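Acyl-CoA dehydrogenase domain protein Tcur3483 (PDB 6WY9) binds FAD and probably uses it to oxidise CH-CH groups of its substrates. Local coordinates at residues Gly145-Gly150 and Lys175-Gly180; Phe215-Ile220 and Val227-Tyr232. One frame throughout, in Å; residues are numbered along the deposited sequence.

Overall arrangement
Contact 1 closes before contact 2 opens along the chain, and their centres lie about 9 Å apart, both within the middle domain of the acyl-CoA dehydrogenase fold. They share one antiparallel sheet: strand 168-176, which carries the start of 175-180, neighbours strand 227-239, whose other side is flanked by the edge strand 215-221. Direct evidence of the join is Lys-175 N, 2.9 Å from Thr-231 O in a probable hydrogen bond. Contact 1 sits against the flavin, while contact 2 is the outer hairpin behind it, reaching the cofactor through Val-228. The sheet thus connects the flavin-binding loops to an outer strand of the sheet.

Contact 1: Gly145-Gly150 and Lys175-Gly180; sequences GYTEPG and KIFTSG. With FDA (dihydroflavine-adenine dinucleotide), chain C.
The flavin-binding wall of the middle domain is built here from the loop 145-150 and the end of strand 168-176, with Thr-147 and Ile-176 at their meeting point. Ile-176 N donates to Thr-147 O at 2.8 Å, with an angle of 156° at the hydrogen. Beside this bond the methyl groups touch, Thr-147 CG2 lying 3.7 Å from Ile-176 CG2. The latter methyl also presses on the peptide leading into Pro-149, 3.4 Å from Glu-148 C.

Lys-175 bends at chi2 and then extends along the loop, and its ammonium bridges two loop residues. NZ is 2.8 Å from Tyr-146 O, tilted from that carbonyl's plane, and 2.9 Å from Glu-148 OE2 in a salt bridge that meets the carboxylate on its anti side, out of the carboxylate plane. Ala-190 O on strand 186-192 accepts a further bond from NZ, while Thr-160 OG1 bonds OE2, so this charged pair is held from both ends.

In this acyl-CoA dehydrogenase cofactor pocket, the loop backbone reads the pyrimidine end of the reduced flavin. Tyr-146 N and Thr-147 N both donate to O2 of the flavin; the bond from Thr-147 N is 2.7 Å long and nearly straight at 169°. With chi1 at -56°, Thr-147 OG1 lies beside its own backbone N and accepts flavin N1-H at 2.8 Å, while CG2 swings to the edge of the Phe-177 ring. Phe-177 in turn packs CB against flavin C9A and C9. Farther along 175-180, Ser-179 N donates to flavin O4 at 3.2 Å, and Ser-179 OG adds a weak bond to the same oxygen.

Contact 2: Phe215-Ile220 and Val227-Tyr232; sequences FSWSPI and VVTATY
The Tyr-232 ring has Ser-218 OG at its edge, in plane and 3.7 Å from CE2, while Ser-216 OG approaches it obliquely and lies 3.5 Å from Tyr-232 CB. The ring therefore runs alongside strand 215-221, past both serines. On the other face of the sheet, the Trp-217 ring meets Thr-229 CG2 obliquely through CE3, at 3.7 Å. Phe-215 reaches Thr-231 because its CG is anti to the backbone N (chi1 172°), which carries CE1 to 3.7 Å from Thr-231 CB. The Phe-215 ring also meets that of Tyr-233, whose OH bonds Thr-231 OG1. Replacing Phe-215 with an alanine would probably open a gap beside the Thr-231 methyl and deprive the Tyr-233 ring of an aromatic neighbour.

Backbone geometry fixes the register. Ser-216, Ser-218 and Ile-220 form hydrogen-bonded pairs with Tyr-232, Ala-230 and Val-228, each pair joined by two N-H...O bonds. Ala-230 N lies 2.9 Å from Ser-218 O, and Ile-220 N lies 2.8 Å from Val-228 O. Between these pairs, Trp-217 CA makes a CA-H...O contact with Ala-230 O at 3.1 Å. Towards the turn, Pro-219 CB rests on Val-227 CG1 at 3.8 Å. Beyond the contact, Thr-229 OG1 bonds Thr-178 O, tying the inner strand to the flavin side. The strand directions, 146° apart, and the paired register define a twisted antiparallel beta hairpin, with 215-221 as an outermost strand, within this chain, of the antiparallel sheet of the middle domain.

Contact 1: Gly145-Gly150 and Lys175-Gly180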
loop_
_atom_site.group_PDB
_atom_site.type_symbol
_atom_site.label_atom_id
_atom_site.label_comp_id
_atom_site.label_asym_id
_atom_site.label_seq_id
_atom_site.Cartn_x
_atom_site.Cartn_y
_atom_site.Cartn_z
ATOM N N GLY A 145 31.589 -2.044 -15.337
ATOM C CA GLY A 145 32.255 -2.704 -14.231
ATOM C C GLY A 145 32.281 -1.874 -12.959
ATOM O O GLY A 145 33.321 -1.298 -12.626
ATOM N N TYR A 146 31.148 -1.781 -12.244
ATOM C CA TYR A 146 31.111 -1.045 -10.976
ATOM C C TYR A 146 31.124 -1.973 -9.764
ATOM O O TYR A 146 32.058 -1.948 -8.942
ATOM C CB TYR A 146 29.863 -0.161 -10.921
ATOM C CG TYR A 146 29.857 0.999 -11.885
ATOM C CD1 TYR A 146 31.023 1.436 -12.503
ATOM C CD2 TYR A 146 28.670 1.657 -12.168
ATOM C CE1 TYR A 146 30.990 2.498 -13.383
ATOM C CE2 TYR A 146 28.641 2.699 -13.019
ATOM C CZ TYR A 146 29.785 3.116 -13.637
ATOM O OH TYR A 146 29.689 4.187 -14.494
ATOM N N THR A 147 30.104 -2.831 -9.686
ATOM C CA THR A 147 29.729 -3.550 -8.483
ATOM C C THR A 147 30.759 -4.599 -8.128
ATOM O O THR A 147 31.271 -5.310 -8.996
ATOM C CB THR A 147 28.353 -4.201 -8.712
ATOM O OG1 THR A 147 27.419 -3.179 -9.074
ATOM C CG2 THR A 147 27.844 -4.954 -7.452
ATOM N N GLU A 148 31.065 -4.702 -6.838
ATOM C CA GLU A 148 31.933 -5.728 -6.286
ATOM C C GLU A 148 31.176 -6.492 -5.209
ATOM O O GLU A 148 30.216 -5.971 -4.632
ATOM C CB GLU A 148 33.200 -5.113 -5.667
ATOM C CG GLU A 148 33.883 -4.167 -6.641
ATOM C CD GLU A 148 35.204 -3.575 -6.121
ATOM O OE1 GLU A 148 35.443 -3.558 -4.870
ATOM O OE2 GLU A 148 36.006 -3.112 -6.993
ATOM N N PRO A 149 31.609 -7.700 -4.878
ATOM C CA PRO A 149 31.037 -8.364 -3.692
ATOM C C PRO A 149 31.004 -7.468 -2.452
ATOM O O PRO A 149 30.012 -7.516 -1.720
ATOM C CB PRO A 149 31.959 -9.590 -3.492
ATOM C CG PRO A 149 32.476 -9.885 -4.891
ATOM C CD PRO A 149 32.635 -8.520 -5.564
ATOM N N GLY A 150 32.067 -6.690 -2.161
ATOM C CA GLY A 150 32.095 -5.807 -1.010
ATOM C C GLY A 150 31.601 -4.385 -1.245
ATOM O O GLY A 150 31.661 -3.532 -0.348
ATOM N N LYS A 175 34.811 -7.842 -10.202
ATOM C CA LYS A 175 33.498 -7.215 -10.188
ATOM C C LYS A 175 32.435 -8.310 -10.283
ATOM O O LYS A 175 32.717 -9.445 -10.659
ATOM C CB LYS A 175 33.320 -6.205 -11.342
ATOM C CG LYS A 175 34.359 -5.056 -11.351
ATOM C CD LYS A 175 34.052 -3.991 -10.278
ATOM C CE LYS A 175 35.195 -2.948 -10.194
ATOM N NZ LYS A 175 34.838 -1.773 -9.302
ATOM N N ILE A 176 31.205 -7.965 -9.959
ATOM C CA ILE A 176 30.153 -8.969 -9.915
ATOM C C ILE A 176 28.915 -8.392 -10.582
ATOM O O ILE A 176 28.655 -7.185 -10.529
ATOM C CB ILE A 176 29.883 -9.443 -8.449
ATOM C CG1 ILE A 176 28.803 -10.542 -8.412
ATOM C CG2 ILE A 176 29.461 -8.263 -7.590
ATOM C CD1 ILE A 176 28.921 -11.537 -7.237
ATOM N N PHE A 177 28.149 -9.259 -11.243
ATOM C CA PHE A 177 26.975 -8.836 -12.011
ATOM C C PHE A 177 27.356 -7.902 -13.175
ATOM O O PHE A 177 26.612 -6.976 -13.534
ATOM C CB PHE A 177 25.885 -8.174 -11.134
ATOM C CG PHE A 177 25.560 -8.934 -9.887
ATOM C CD1 PHE A 177 25.007 -10.204 -9.951
ATOM C CD2 PHE A 177 25.828 -8.384 -8.632
ATOM C CE1 PHE A 177 24.749 -10.938 -8.770
ATOM C CE2 PHE A 177 25.547 -9.100 -7.442
ATOM C CZ PHE A 177 25.006 -10.383 -7.523
ATOM N N THR A 178 28.484 -8.179 -13.813
ATOM C CA THR A 178 28.935 -7.410 -14.975
ATOM C C THR A 178 28.156 -7.879 -16.193
ATOM O O THR A 178 28.640 -8.711 -16.959
ATOM C CB THR A 178 30.433 -7.611 -15.208
ATOM O OG1 THR A 178 31.155 -7.524 -13.965
ATOM C CG2 THR A 178 30.955 -6.566 -16.171
ATOM N N SER A 179 26.972 -7.294 -16.423
ATOM C CA SER A 179 26.143 -7.716 -17.551
ATOM C C SER A 179 26.855 -7.471 -18.862
ATOM O O SER A 179 27.386 -6.379 -19.097
ATOM C CB SER A 179 24.799 -6.974 -17.614
ATOM O OG SER A 179 24.200 -6.917 -16.358
ATOM N N GLY A 180 26.759 -8.461 -19.746
ATOM C CA GLY A 180 27.348 -8.427 -21.061
ATOM C C GLY A 180 28.855 -8.640 -21.098
ATOM O O GLY A 180 29.437 -8.568 -22.184
HETATM P PA FDA C . 23.451 -4.505 -1.355
HETATM O O1A FDA C . 23.839 -5.671 -0.502
HETATM O O2A FDA C . 24.342 -3.252 -1.379
HETATM O O5B FDA C . 21.982 -3.903 -0.765
HETATM C C5B FDA C . 21.056 -4.956 -0.779
HETATM C C4B FDA C . 19.708 -4.361 -0.331
HETATM O O4B FDA C . 19.991 -3.652 0.968
HETATM C C3B FDA C . 19.229 -3.213 -1.222
HETATM O O3B FDA C . 18.438 -3.649 -2.264
HETATM C C2B FDA C . 18.352 -2.433 -0.258
HETATM O O2B FDA C . 17.082 -3.112 0.079
HETATM C C1B FDA C . 19.170 -2.444 1.070
HETATM N N9A FDA C . 19.995 -1.258 1.289
HETATM C C8A FDA C . 21.307 -1.000 0.846
HETATM N N7A FDA C . 21.773 0.161 1.291
HETATM C C5A FDA C . 20.747 0.691 2.043
HETATM C C6A FDA C . 20.644 1.908 2.735
HETATM N N6A FDA C . 21.658 2.794 2.764
HETATM N N1A FDA C . 19.512 2.218 3.405
HETATM C C2A FDA C . 18.528 1.276 3.327
HETATM N N3A FDA C . 18.474 0.075 2.700
HETATM C C4A FDA C . 19.629 -0.187 2.068
HETATM N N1 FDA C . 26.470 -3.818 -11.636
HETATM C C2 FDA C . 27.547 -3.415 -12.453
HETATM O O2 FDA C . 28.574 -2.919 -11.940
HETATM N N3 FDA C . 27.383 -3.602 -13.821
HETATM C C4 FDA C . 26.236 -4.168 -14.424
HETATM O O4 FDA C . 26.198 -4.313 -15.639
HETATM C C4X FDA C . 25.188 -4.554 -13.516
HETATM N N5 FDA C . 24.023 -5.124 -14.030
HETATM C C5X FDA C . 23.272 -5.914 -13.202
HETATM C C6 FDA C . 22.394 -6.807 -13.697
HETATM C C7 FDA C . 21.657 -7.623 -12.804
HETATM C C7M FDA C . 20.748 -8.555 -13.366
HETATM C C8 FDA C . 21.782 -7.518 -11.468
HETATM C C8M FDA C . 21.006 -8.359 -10.534
HETATM C C9 FDA C . 22.659 -6.578 -10.953
HETATM C C9A FDA C . 23.408 -5.793 -11.823
HETATM N N10 FDA C . 24.301 -4.831 -11.322
HETATM C C10 FDA C . 25.316 -4.399 -12.183
HETATM C "C1'" FDA C . 24.541 -4.773 -9.851
HETATM C "C2'" FDA C . 23.657 -3.698 -9.160
HETATM O "O2'" FDA C . 24.096 -2.459 -9.455
HETATM C "C3'" FDA C . 23.779 -4.052 -7.609
HETATM O "O3'" FDA C . 23.105 -5.259 -7.314
HETATM C "C4'" FDA C . 23.271 -2.901 -6.754
HETATM O "O4'" FDA C . 24.177 -1.860 -6.884
HETATM C "C5'" FDA C . 23.079 -3.417 -5.302
HETATM O "O5'" FDA C . 24.332 -3.804 -4.821
HETATM P P FDA C . 24.182 -5.214 -4.000
HETATM O O1P FDA C . 23.597 -6.141 -4.951
HETATM O O2P FDA C . 25.539 -5.504 -3.378
HETATM O O3P FDA C . 23.051 -5.022 -2.800
#

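Contact 2: Phe215-Ile220 and Val227-Tyr232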
loop_
_atom_site.group_PDB
_atom_site.type_symbol
_atom_site.label_atom_id
_atom_site.label_comp_id
_atom_site.label_asym_id
_atom_site.label_seq_id
_atom_site.Cartn_x
_atom_site.Cartn_y
_atom_site.Cartn_z
ATOM N N PHE A 215 42.385 -10.906 -17.835
ATOM C CA PHE A 215 40.941 -10.725 -17.708
ATOM C C PHE A 215 40.228 -12.057 -17.899
ATOM O O PHE A 215 40.587 -12.842 -18.771
ATOM C CB PHE A 215 40.406 -9.707 -18.716
ATOM C CG PHE A 215 38.895 -9.635 -18.753
ATOM C CD1 PHE A 215 38.189 -8.888 -17.806
ATOM C CD2 PHE A 215 38.176 -10.326 -19.716
ATOM C CE1 PHE A 215 36.793 -8.825 -17.833
ATOM C CE2 PHE A 215 36.775 -10.267 -19.733
ATOM C CZ PHE A 215 36.093 -9.515 -18.804
ATOM N N SER A 216 39.207 -12.304 -17.083
ATOM C CA SER A 216 38.420 -13.525 -17.191
ATOM C C SER A 216 37.036 -13.252 -16.614
ATOM O O SER A 216 36.838 -12.278 -15.882
ATOM C CB SER A 216 39.120 -14.693 -16.475
ATOM O OG SER A 216 38.917 -14.632 -15.068
ATOM N N TRP A 217 36.062 -14.101 -16.964
ATOM C CA TRP A 217 34.691 -13.951 -16.473
ATOM C C TRP A 217 34.080 -15.328 -16.257
ATOM O O TRP A 217 34.523 -16.313 -16.857
ATOM C CB TRP A 217 33.816 -13.153 -17.456
ATOM C CG TRP A 217 33.669 -13.868 -18.788
ATOM C CD1 TRP A 217 34.487 -13.755 -19.885
ATOM C CD2 TRP A 217 32.652 -14.827 -19.145
ATOM N NE1 TRP A 217 34.033 -14.577 -20.898
ATOM C CE2 TRP A 217 32.908 -15.239 -20.468
ATOM C CE3 TRP A 217 31.556 -15.383 -18.462
ATOM C CZ2 TRP A 217 32.121 -16.176 -21.119
ATOM C CZ3 TRP A 217 30.769 -16.302 -19.116
ATOM C CH2 TRP A 217 31.047 -16.685 -20.431
ATOM N N SER A 218 33.029 -15.385 -15.429
ATOM C CA SER A 218 32.267 -16.616 -15.203
ATOM C C SER A 218 30.782 -16.301 -15.113
ATOM O O SER A 218 30.390 -15.227 -14.635
ATOM C CB SER A 218 32.715 -17.365 -13.930
ATOM O OG SER A 218 32.568 -16.535 -12.792
ATOM N N PRO A 219 29.926 -17.214 -15.574
ATOM C CA PRO A 219 28.506 -16.896 -15.698
ATOM C C PRO A 219 27.784 -16.921 -14.363
ATOM O O PRO A 219 28.150 -17.658 -13.450
ATOM C CB PRO A 219 27.985 -18.002 -16.627
ATOM C CG PRO A 219 28.904 -19.165 -16.387
ATOM C CD PRO A 219 30.260 -18.543 -16.140
ATOM N N ILE A 220 26.731 -16.100 -14.272
ATOM C CA ILE A 220 25.760 -16.097 -13.175
ATOM C C ILE A 220 24.361 -16.104 -13.802
ATOM O O ILE A 220 24.000 -15.157 -14.510
ATOM C CB ILE A 220 25.907 -14.853 -12.268
ATOM C CG1 ILE A 220 27.297 -14.752 -11.593
ATOM C CG2 ILE A 220 24.798 -14.832 -11.235
ATOM C CD1 ILE A 220 27.476 -13.378 -10.871
ATOM N N VAL A 227 21.673 -14.252 -18.125
ATOM C CA VAL A 227 23.002 -14.617 -17.657
ATOM C C VAL A 227 23.811 -13.326 -17.565
ATOM O O VAL A 227 23.951 -12.610 -18.559
ATOM C CB VAL A 227 23.674 -15.637 -18.586
ATOM C CG1 VAL A 227 25.077 -15.951 -18.095
ATOM C CG2 VAL A 227 22.837 -16.927 -18.664
ATOM N N VAL A 228 24.299 -13.001 -16.366
ATOM C CA VAL A 228 25.297 -11.941 -16.211
ATOM C C VAL A 228 26.597 -12.637 -15.800
ATOM O O VAL A 228 26.726 -13.847 -16.007
ATOM C CB VAL A 228 24.810 -10.851 -15.232
ATOM C CG1 VAL A 228 23.522 -10.179 -15.795
ATOM C CG2 VAL A 228 24.528 -11.435 -13.845
ATOM N N THR A 229 27.584 -11.919 -15.252
ATOM C CA THR A 229 28.887 -12.529 -14.987
ATOM C C THR A 229 29.494 -11.973 -13.710
ATOM O O THR A 229 29.047 -10.963 -13.157
ATOM C CB THR A 229 29.901 -12.296 -16.129
ATOM O OG1 THR A 229 30.306 -10.916 -16.127
ATOM C CG2 THR A 229 29.287 -12.633 -17.491
ATOM N N ALA A 230 30.507 -12.674 -13.231
ATOM C CA ALA A 230 31.547 -12.074 -12.415
ATOM C C ALA A 230 32.742 -11.873 -13.345
ATOM O O ALA A 230 32.953 -12.665 -14.258
ATOM C CB ALA A 230 31.923 -12.965 -11.220
ATOM N N THR A 231 33.488 -10.794 -13.154
ATOM C CA THR A 231 34.685 -10.588 -13.944
ATOM C C THR A 231 35.861 -10.465 -12.997
ATOM O O THR A 231 35.704 -10.035 -11.848
ATOM C CB THR A 231 34.567 -9.354 -14.865
ATOM O OG1 THR A 231 34.122 -8.207 -14.115
ATOM C CG2 THR A 231 33.569 -9.647 -16.030
ATOM N N TYR A 232 37.024 -10.904 -13.473
ATOM C CA TYR A 232 38.252 -10.981 -12.687
ATOM C C TYR A 232 39.383 -10.289 -13.430
ATOM O O TYR A 232 39.503 -10.431 -14.650
ATOM C CB TYR A 232 38.641 -12.455 -12.386
ATOM C CG TYR A 232 37.502 -13.180 -11.713
ATOM C CD1 TYR A 232 37.318 -13.094 -10.338
ATOM C CD2 TYR A 232 36.572 -13.904 -12.456
ATOM C CE1 TYR A 232 36.256 -13.721 -9.718
ATOM C CE2 TYR A 232 35.494 -14.548 -11.832
ATOM C CZ TYR A 232 35.348 -14.448 -10.467
ATOM O OH TYR A 232 34.295 -15.066 -9.822
#